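Local structure of antibiotic biosynthesis monooxygenase (Rhodospirillum rubrum, 4HL9) at residues P42-L47 / G70-I75. The protein probably acts as a monooxygenase of the antibiotic biosynthesis monooxygenase family. Sequence-based numbering, arbitrary orientation.
Sequences PLYREL and GHFVFI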
loop_
_atom_site.group_PDB
_atom_site.type_symbol
_atom_site.label_atom_id
_atom_site.label_comp_id
_atom_site.label_asym_id
_atom_site.label_seq_id
_atom_site.Cartn_x
_atom_site.Cartn_y
_atom_site.Cartn_z
ATOM N N PRO A 42 -16.327 1.134 -13.551
ATOM C CA PRO A 42 -16.615 2.519 -13.971
ATOM C C PRO A 42 -16.709 3.501 -12.798
ATOM O O PRO A 42 -16.377 4.672 -12.958
ATOM C CB PRO A 42 -17.991 2.410 -14.654
ATOM C CG PRO A 42 -18.111 0.958 -15.041
ATOM C CD PRO A 42 -17.422 0.216 -13.941
ATOM N N LEU A 43 -17.202 3.016 -11.662
ATOM C CA LEU A 43 -17.318 3.781 -10.424
ATOM C C LEU A 43 -15.916 4.142 -9.899
ATOM O O LEU A 43 -15.638 5.304 -9.596
ATOM C CB LEU A 43 -18.074 2.949 -9.384
ATOM C CG LEU A 43 -19.607 2.888 -9.372
ATOM C CD1 LEU A 43 -20.243 3.158 -10.714
ATOM C CD2 LEU A 43 -20.167 1.633 -8.691
ATOM N N TYR A 44 -15.036 3.141 -9.840
ATOM C CA TYR A 44 -13.636 3.358 -9.467
ATOM C C TYR A 44 -12.948 4.365 -10.409
ATOM O O TYR A 44 -12.208 5.232 -9.944
ATOM C CB TYR A 44 -12.866 2.028 -9.470
ATOM C CG TYR A 44 -12.987 1.173 -8.218
ATOM C CD1 TYR A 44 -12.590 1.642 -6.975
ATOM C CD2 TYR A 44 -13.438 -0.150 -8.301
ATOM C CE1 TYR A 44 -12.675 0.824 -5.836
ATOM C CE2 TYR A 44 -13.533 -0.953 -7.188
ATOM C CZ TYR A 44 -13.147 -0.481 -5.968
ATOM O OH TYR A 44 -13.257 -1.297 -4.885
ATOM N N ARG A 45 -13.183 4.250 -11.718
ATOM C CA ARG A 45 -12.565 5.173 -12.677
ATOM C C ARG A 45 -12.968 6.645 -12.433
ATOM O O ARG A 45 -12.115 7.544 -12.427
ATOM C CB ARG A 45 -12.868 4.764 -14.125
ATOM C CG ARG A 45 -12.280 3.419 -14.562
ATOM C CD ARG A 45 -12.492 3.230 -16.060
ATOM N NE ARG A 45 -13.041 1.916 -16.404
ATOM C CZ ARG A 45 -12.357 0.772 -16.382
ATOM N NH1 ARG A 45 -11.078 0.742 -16.011
ATOM N NH2 ARG A 45 -12.963 -0.359 -16.722
ATOM N N GLU A 46 -14.258 6.876 -12.194
ATOM C CA GLU A 46 -14.741 8.223 -11.844
ATOM C C GLU A 46 -14.188 8.686 -10.489
ATOM O O GLU A 46 -13.784 9.832 -10.354
ATOM C CB GLU A 46 -16.279 8.305 -11.845
ATOM C CG GLU A 46 -16.817 9.739 -11.604
ATOM C CD GLU A 46 -18.341 9.827 -11.519
ATOM O OE1 GLU A 46 -19.037 8.823 -11.793
ATOM O OE2 GLU A 46 -18.844 10.917 -11.173
ATOM N N LEU A 47 -14.187 7.808 -9.490
ATOM C CA LEU A 47 -13.617 8.140 -8.175
ATOM C C LEU A 47 -12.157 8.632 -8.313
ATOM O O LEU A 47 -11.777 9.676 -7.767
ATOM C CB LEU A 47 -13.774 6.953 -7.192
ATOM C CG LEU A 47 -13.297 7.141 -5.751
ATOM C CD1 LEU A 47 -14.016 8.338 -5.078
ATOM C CD2 LEU A 47 -13.406 5.850 -4.904
ATOM N N GLY A 70 -10.859 -8.844 -8.007
ATOM C CA GLY A 70 -11.777 -8.053 -7.189
ATOM C C GLY A 70 -11.133 -7.384 -5.992
ATOM O O GLY A 70 -11.835 -6.761 -5.211
ATOM N N HIS A 71 -9.813 -7.510 -5.835
ATOM C CA HIS A 71 -9.136 -6.953 -4.643
ATOM C C HIS A 71 -8.467 -5.671 -5.131
ATOM O O HIS A 71 -7.460 -5.721 -5.846
ATOM C CB HIS A 71 -8.141 -7.962 -4.017
ATOM C CG HIS A 71 -7.310 -7.409 -2.876
ATOM N ND1 HIS A 71 -6.104 -7.963 -2.494
ATOM C CD2 HIS A 71 -7.502 -6.348 -2.053
ATOM C CE1 HIS A 71 -5.596 -7.282 -1.478
ATOM N NE2 HIS A 71 -6.420 -6.289 -1.195
ATOM N N PHE A 72 -9.074 -4.526 -4.797
ATOM C CA PHE A 72 -8.580 -3.231 -5.300
ATOM C C PHE A 72 -7.842 -2.528 -4.199
ATOM O O PHE A 72 -8.267 -2.601 -3.049
ATOM C CB PHE A 72 -9.733 -2.355 -5.819
ATOM C CG PHE A 72 -10.382 -2.906 -7.044
ATOM C CD1 PHE A 72 -9.836 -2.667 -8.303
ATOM C CD2 PHE A 72 -11.517 -3.712 -6.935
ATOM C CE1 PHE A 72 -10.419 -3.195 -9.432
ATOM C CE2 PHE A 72 -12.107 -4.247 -8.058
ATOM C CZ PHE A 72 -11.560 -3.985 -9.312
ATOM N N VAL A 73 -6.775 -1.813 -4.565
ATOM C CA VAL A 73 -5.920 -1.145 -3.586
ATOM C C VAL A 73 -5.664 0.298 -4.017
ATOM O O VAL A 73 -5.197 0.553 -5.139
ATOM C CB VAL A 73 -4.591 -1.896 -3.358
ATOM C CG1 VAL A 73 -3.677 -1.128 -2.367
ATOM C CG2 VAL A 73 -4.855 -3.323 -2.839
ATOM N N PHE A 74 -5.995 1.224 -3.127
ATOM C CA PHE A 74 -5.720 2.634 -3.319
ATOM C C PHE A 74 -4.410 2.965 -2.619
ATOM O O PHE A 74 -4.162 2.501 -1.517
ATOM C CB PHE A 74 -6.834 3.486 -2.670
ATOM C CG PHE A 74 -8.158 3.421 -3.384
ATOM C CD1 PHE A 74 -8.434 4.281 -4.443
ATOM C CD2 PHE A 74 -9.144 2.530 -2.964
ATOM C CE1 PHE A 74 -9.666 4.237 -5.098
ATOM C CE2 PHE A 74 -10.382 2.500 -3.589
ATOM C CZ PHE A 74 -10.641 3.340 -4.659
ATOM N N ILE A 75 -3.549 3.739 -3.282
ATOM C CA ILE A 75 -2.384 4.301 -2.623
ATOM C C ILE A 75 -2.525 5.802 -2.764
ATOM O O ILE A 75 -2.598 6.312 -3.877
ATOM C CB ILE A 75 -1.049 3.837 -3.278
ATOM C CG1 ILE A 75 -0.822 2.337 -3.051
ATOM C CG2 ILE A 75 0.133 4.610 -2.661
ATOM C CD1 ILE A 75 0.384 1.773 -3.848
#
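An aromatic cluster of Y44, F72 and F74 joins helix 37-52 to one face of the antiparallel sheet in this dimeric alpha-beta fold of the ABM family. The helix segment 42-47 runs parallel to strand 71-75, the two axes 12.0 Å apart, and side chains alone bridge the gap. With CG anti to its carbonyl carbon and beside the backbone N (chi1 -83°), Y44 carries its ring to the strand, where it meets F72 with a face and F74 with an edge. Its CE2 sits over one face of the F72 ring, displaced toward the rim and 3.4 Å from F72 CD2, while F72 CD1 lies over a face of the phenol; the ring planes are inclined at 38°, with centroids 4.5 Å apart. The CD1-CE1 edge of the phenol meets F74, whose CZ lies near the plane of the tyrosine ring, 3.4 Å from Y44 CE1. These two rings are also tilted, at 49°. F72 points at the helix from its CB, whereas F74 sets out to the side and its ring end comes closer. One turn further along the helix, L47 CD2 packs 3.7 Å from F74 CZ. The phenol is fixed at its tip too, since Y44 OH hydrogen-bonds to D30 OD2 on the adjacent strand 24-32. L62 of strand 59-65 touches both Y44 and F74, Y60 meets the F74 ring, and I100 and L96 of helix 91-101 pack against Y44 and L47, respectively.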